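Local coordinates for CBS domain protein (PDB 3LQN) that is of unknown function but carries two CBS domains, a module that in related proteins often senses adenine nucleotides, at residues P8-I22 and G130-K144. Sequence-based numbering, arbitrary orientation. Where two conformers were deposited one is given.
Sequences PKDEFQQIFVKDLMI and GILTRRAILKLLNKK. With SO4 (sulfate ion), chain G; SO4 (sulfate ion), chain D.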
# COMPACT_ATOMS: atom_id res chain seq x y z
N PRO A 8 -27.73 8.06 -4.24
CA PRO A 8 -27.81 8.25 -5.68
C PRO A 8 -27.56 6.91 -6.35
O PRO A 8 -26.47 6.67 -6.87
CB PRO A 8 -26.64 9.21 -5.97
CG PRO A 8 -26.04 9.55 -4.64
CD PRO A 8 -26.42 8.44 -3.72
N LYS A 9 -28.55 6.03 -6.28
CA LYS A 9 -28.43 4.69 -6.84
C LYS A 9 -28.32 4.74 -8.36
O LYS A 9 -27.82 3.81 -8.96
CB LYS A 9 -29.62 3.82 -6.44
CG LYS A 9 -29.65 2.47 -7.12
CD LYS A 9 -28.76 1.47 -6.41
CE LYS A 9 -29.31 1.16 -5.03
NZ LYS A 9 -28.54 0.09 -4.35
N ASP A 10 -28.81 5.80 -8.97
CA ASP A 10 -28.55 5.99 -10.39
C ASP A 10 -27.05 6.11 -10.50
O ASP A 10 -26.42 5.42 -11.30
CB ASP A 10 -29.23 7.25 -10.92
CG ASP A 10 -30.73 7.13 -10.97
OD1 ASP A 10 -31.38 7.37 -9.93
OD2 ASP A 10 -31.27 6.78 -12.04
N GLU A 11 -26.49 6.98 -9.68
CA GLU A 11 -25.05 7.15 -9.61
C GLU A 11 -24.34 5.83 -9.39
O GLU A 11 -23.50 5.43 -10.18
CB GLU A 11 -24.70 8.11 -8.48
CG GLU A 11 -24.31 9.49 -8.94
CD GLU A 11 -22.92 9.52 -9.52
OE1 GLU A 11 -22.78 9.25 -10.73
OE2 GLU A 11 -21.97 9.79 -8.76
N PHE A 12 -24.68 5.12 -8.31
CA PHE A 12 -23.96 3.88 -7.99
C PHE A 12 -24.00 2.86 -9.12
O PHE A 12 -23.00 2.23 -9.44
CB PHE A 12 -24.50 3.24 -6.72
CG PHE A 12 -23.62 3.45 -5.53
CD1 PHE A 12 -22.43 4.14 -5.66
CD2 PHE A 12 -23.97 2.96 -4.29
CE1 PHE A 12 -21.62 4.34 -4.59
CE2 PHE A 12 -23.16 3.15 -3.21
CZ PHE A 12 -21.98 3.84 -3.35
N GLN A 13 -25.18 2.69 -9.71
CA GLN A 13 -25.39 1.70 -10.77
C GLN A 13 -24.93 2.19 -12.15
O GLN A 13 -24.83 1.40 -13.10
CB GLN A 13 -26.88 1.30 -10.82
CG GLN A 13 -27.16 -0.22 -10.77
CD GLN A 13 -27.38 -0.86 -12.16
OE1 GLN A 13 -26.46 -0.94 -12.99
NE2 GLN A 13 -28.60 -1.35 -12.39
N GLN A 14 -24.65 3.49 -12.27
CA GLN A 14 -24.05 4.00 -13.51
C GLN A 14 -22.56 4.35 -13.42
O GLN A 14 -22.00 4.95 -14.34
CB GLN A 14 -24.88 5.16 -14.04
CG GLN A 14 -26.22 4.67 -14.58
CD GLN A 14 -27.14 5.81 -14.90
OE1 GLN A 14 -26.68 6.88 -15.28
NE2 GLN A 14 -28.45 5.61 -14.72
N ILE A 15 -21.92 3.94 -12.33
CA ILE A 15 -20.50 4.09 -12.21
C ILE A 15 -19.90 2.71 -12.36
O ILE A 15 -20.25 1.78 -11.63
CB ILE A 15 -20.08 4.74 -10.88
CG1 ILE A 15 -20.59 6.19 -10.84
CG2 ILE A 15 -18.59 4.73 -10.72
CD1 ILE A 15 -20.69 6.73 -9.41
N PHE A 16 -19.06 2.58 -13.36
CA PHE A 16 -18.45 1.32 -13.70
C PHE A 16 -16.98 1.42 -13.39
O PHE A 16 -16.45 2.50 -13.14
CB PHE A 16 -18.55 1.08 -15.17
CG PHE A 16 -19.95 0.89 -15.68
CD1 PHE A 16 -20.95 0.44 -14.87
CD2 PHE A 16 -20.24 1.10 -17.01
CE1 PHE A 16 -22.28 0.25 -15.41
CE2 PHE A 16 -21.52 0.91 -17.52
CZ PHE A 16 -22.52 0.48 -16.70
N VAL A 17 -16.32 0.27 -13.48
CA VAL A 17 -14.87 0.18 -13.29
C VAL A 17 -14.10 1.20 -14.16
O VAL A 17 -13.23 1.95 -13.66
CB VAL A 17 -14.37 -1.26 -13.52
CG1 VAL A 17 -12.86 -1.28 -13.68
CG2 VAL A 17 -14.67 -2.11 -12.32
N LYS A 18 -14.52 1.34 -15.42
CA LYS A 18 -13.85 2.25 -16.33
C LYS A 18 -13.92 3.71 -15.93
O LYS A 18 -13.09 4.50 -16.32
CB LYS A 18 -14.36 2.01 -17.78
CG LYS A 18 -15.25 3.09 -18.49
CD LYS A 18 -16.56 3.37 -17.84
CE LYS A 18 -17.59 3.99 -18.83
NZ LYS A 18 -17.59 5.47 -19.11
N ASP A 19 -14.94 4.07 -15.14
CA ASP A 19 -15.11 5.46 -14.69
C ASP A 19 -14.22 5.84 -13.51
O ASP A 19 -13.97 7.02 -13.27
CB ASP A 19 -16.56 5.70 -14.28
CG ASP A 19 -17.54 5.55 -15.45
OD1 ASP A 19 -17.39 6.25 -16.45
OD2 ASP A 19 -18.44 4.71 -15.32
N LEU A 20 -13.80 4.82 -12.76
CA LEU A 20 -13.03 5.01 -11.54
C LEU A 20 -11.54 4.71 -11.77
O LEU A 20 -10.67 5.10 -10.96
CB LEU A 20 -13.50 4.01 -10.46
CG LEU A 20 -14.91 4.12 -9.83
CD1 LEU A 20 -15.20 2.98 -8.87
CD2 LEU A 20 -15.07 5.42 -9.11
N MET A 21 -11.23 3.98 -12.82
CA MET A 21 -9.87 3.44 -12.93
C MET A 21 -8.87 4.51 -13.33
O MET A 21 -9.22 5.55 -13.91
CB MET A 21 -9.81 2.26 -13.91
CG MET A 21 -10.00 2.70 -15.36
SD MET A 21 -9.92 1.33 -16.49
CE MET A 21 -9.91 2.34 -17.96
N ILE A 22 -7.61 4.24 -13.02
CA ILE A 22 -6.53 5.04 -13.56
C ILE A 22 -6.17 4.42 -14.89
O ILE A 22 -5.91 3.23 -14.97
CB ILE A 22 -5.29 4.97 -12.60
CG1 ILE A 22 -5.58 5.63 -11.24
CG2 ILE A 22 -4.10 5.57 -13.24
CD1 ILE A 22 -4.50 5.22 -10.16
N GLY A 130 -6.26 -0.46 -17.30
CA GLY A 130 -6.02 0.43 -16.18
C GLY A 130 -5.99 -0.27 -14.82
O GLY A 130 -6.11 -1.50 -14.70
N ILE A 131 -5.91 0.53 -13.77
CA ILE A 131 -5.92 -0.05 -12.42
C ILE A 131 -6.96 0.68 -11.58
O ILE A 131 -7.22 1.89 -11.77
CB ILE A 131 -4.52 -0.01 -11.76
CG1 ILE A 131 -4.09 1.43 -11.51
CG2 ILE A 131 -3.50 -0.73 -12.60
CD1 ILE A 131 -3.15 1.55 -10.28
N LEU A 132 -7.58 -0.03 -10.65
CA LEU A 132 -8.59 0.58 -9.80
C LEU A 132 -8.15 0.46 -8.35
O LEU A 132 -8.02 -0.63 -7.82
CB LEU A 132 -9.96 -0.07 -10.03
CG LEU A 132 -11.20 0.21 -9.20
CD1 LEU A 132 -11.86 1.50 -9.60
CD2 LEU A 132 -12.10 -0.92 -9.46
N THR A 133 -7.92 1.61 -7.72
CA THR A 133 -7.34 1.69 -6.39
C THR A 133 -8.42 1.82 -5.34
O THR A 133 -9.58 2.22 -5.58
CB THR A 133 -6.54 2.96 -6.21
OG1 THR A 133 -7.45 4.05 -6.34
CG2 THR A 133 -5.47 3.05 -7.27
N ARG A 134 -8.00 1.58 -4.10
CA ARG A 134 -8.87 1.84 -2.99
C ARG A 134 -9.24 3.30 -2.86
O ARG A 134 -10.36 3.61 -2.51
CB ARG A 134 -8.21 1.41 -1.67
CG ARG A 134 -8.14 -0.06 -1.57
CD ARG A 134 -7.41 -0.38 -0.32
NE ARG A 134 -7.69 -1.74 0.08
CZ ARG A 134 -6.96 -2.36 0.98
NH1 ARG A 134 -5.94 -1.72 1.52
NH2 ARG A 134 -7.24 -3.61 1.31
N ARG A 135 -8.30 4.20 -3.11
CA ARG A 135 -8.62 5.62 -2.93
C ARG A 135 -9.85 6.03 -3.73
O ARG A 135 -10.74 6.67 -3.20
CB ARG A 135 -7.43 6.51 -3.27
CG ARG A 135 -7.78 7.97 -3.19
CD ARG A 135 -6.55 8.84 -3.29
NE ARG A 135 -6.88 10.23 -3.00
CZ ARG A 135 -7.44 11.06 -3.87
NH1 ARG A 135 -7.74 10.66 -5.09
NH2 ARG A 135 -7.70 12.30 -3.50
N ALA A 136 -9.90 5.65 -5.01
CA ALA A 136 -11.02 6.00 -5.84
C ALA A 136 -12.35 5.51 -5.23
O ALA A 136 -13.34 6.24 -5.19
CB ALA A 136 -10.82 5.45 -7.31
N ILE A 137 -12.39 4.27 -4.75
CA ILE A 137 -13.61 3.81 -4.09
C ILE A 137 -13.97 4.62 -2.83
O ILE A 137 -15.15 4.96 -2.58
CB ILE A 137 -13.55 2.29 -3.80
CG1 ILE A 137 -13.89 1.51 -5.07
CG2 ILE A 137 -14.57 1.92 -2.77
CD1 ILE A 137 -12.77 1.33 -6.02
N LEU A 138 -12.95 4.98 -2.07
CA LEU A 138 -13.15 5.67 -0.80
C LEU A 138 -13.51 7.12 -1.04
O LEU A 138 -14.28 7.71 -0.29
CB LEU A 138 -11.89 5.58 0.07
CG LEU A 138 -11.62 4.23 0.75
CD1 LEU A 138 -10.10 4.05 1.06
CD2 LEU A 138 -12.44 4.05 1.99
N LYS A 139 -12.96 7.70 -2.09
CA LYS A 139 -13.18 9.11 -2.35
C LYS A 139 -14.66 9.26 -2.72
O LYS A 139 -15.35 10.15 -2.24
CB LYS A 139 -12.22 9.56 -3.45
CG LYS A 139 -12.22 11.04 -3.72
CD LYS A 139 -11.40 11.35 -4.95
CE LYS A 139 -12.21 12.21 -5.92
NZ LYS A 139 -11.63 12.21 -7.30
N LEU A 140 -15.15 8.32 -3.53
CA LEU A 140 -16.54 8.28 -3.90
C LEU A 140 -17.46 8.02 -2.70
O LEU A 140 -18.51 8.64 -2.59
CB LEU A 140 -16.76 7.21 -4.98
CG LEU A 140 -18.17 7.20 -5.56
CD1 LEU A 140 -18.57 8.60 -5.94
CD2 LEU A 140 -18.22 6.29 -6.76
N LEU A 141 -17.05 7.12 -1.81
CA LEU A 141 -17.86 6.76 -0.65
C LEU A 141 -17.89 7.89 0.37
O LEU A 141 -18.89 8.11 1.04
CB LEU A 141 -17.34 5.48 -0.01
CG LEU A 141 -17.60 4.18 -0.77
CD1 LEU A 141 -17.07 2.98 0.00
CD2 LEU A 141 -19.08 4.02 -1.07
N ASN A 142 -16.77 8.61 0.48
CA ASN A 142 -16.63 9.65 1.49
C ASN A 142 -17.66 10.76 1.33
O ASN A 142 -18.36 11.11 2.28
CB ASN A 142 -15.21 10.24 1.46
CG ASN A 142 -15.01 11.33 2.48
OD1 ASN A 142 -15.42 11.20 3.64
ND2 ASN A 142 -14.38 12.42 2.07
N LYS A 143 -17.75 11.31 0.12
CA LYS A 143 -18.67 12.40 -0.16
C LYS A 143 -20.12 11.95 0.01
O LYS A 143 -20.92 12.63 0.66
CB LYS A 143 -18.44 12.94 -1.57
CG LYS A 143 -18.51 11.88 -2.66
CD LYS A 143 -18.43 12.51 -4.04
CE LYS A 143 -17.18 13.37 -4.19
NZ LYS A 143 -17.39 14.74 -3.66
N LYS A 144 -20.45 10.81 -0.58
CA LYS A 144 -21.84 10.37 -0.66
C LYS A 144 -22.43 10.15 0.73
O LYS A 144 -23.38 10.82 1.12
CB LYS A 144 -21.94 9.08 -1.49
CG LYS A 144 -22.33 9.31 -2.94
CD LYS A 144 -22.29 8.01 -3.73
CE LYS A 144 -22.61 8.24 -5.19
NZ LYS A 144 -22.34 7.04 -6.02
S SO4 G . -9.01 14.07 -6.41
O1 SO4 G . -10.28 14.21 -7.11
O2 SO4 G . -8.05 15.00 -7.00
O3 SO4 G . -9.19 14.41 -5.00
O4 SO4 G . -8.51 12.70 -6.52
S SO4 D . -7.01 7.55 -7.69
O1 SO4 D . -7.82 6.82 -8.66
O2 SO4 D . -6.26 8.60 -8.37
O3 SO4 D . -7.88 8.18 -6.70
O4 SO4 D . -6.07 6.60 -7.07
O HOH W 1 -8.55 4.20 -9.52
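Ile-22 and Ile-131 form an antiparallel hydrogen-bonded pair at the start of strand 22-23, and helices 9-14 and 134-144 run nearly antiparallel, their axes 12.8 Å apart. Ile-22 N donates to Ile-131 O at 2.7 Å, and Ile-131 N donates to Ile-22 O at 3.0 Å. On one sheet face Ile-22 lies against Ile-131; Ile-22 CD1 also meets Thr-133 CG2 at 3.7 Å. Between strand and helices, Leu-20 is the apolar centre: with CG anti to the carbonyl carbon (chi1 -68°) and chi2 at 176°, CD1 reaches Ile-137 CD1 and CD2 reaches Leu-140 CD2. That same Leu-140 methyl meets Ile-15 CD1 tip to tip at 3.6 Å. In the conformer given, Phe-12 takes Leu-141 CD2 at its ring edge, 3.7 Å from CZ, while Phe-106 stacks on the ring. Lys-144, extended beyond CG, runs alongside Phe-12, pointing the other way; its CE touches Pro-8 CG, and NZ makes a long salt bridge with Glu-11 OE2 (3.9 Å), though both side chains are poorly ordered. Thr-133 N-caps helix 134-144, its OG1 accepting from Ala-136 N at 3.2 Å and donating to a sulfate. A water within hydrogen-bonding distance of Leu-20 O and this sulfate accepts from Thr-133 N. Leu-138 and Leu-141 pack on their counterparts in the second subunit, so helix 134-144 serves fold and dimer alike. The N-terminal segment thus adds an edge strand to the second CBS domain, held by backbone bonds there and mainly by apolar side chains beyond; the sulfate, probably from the crystallisation liquor, is consistent with an anion site at the helix start.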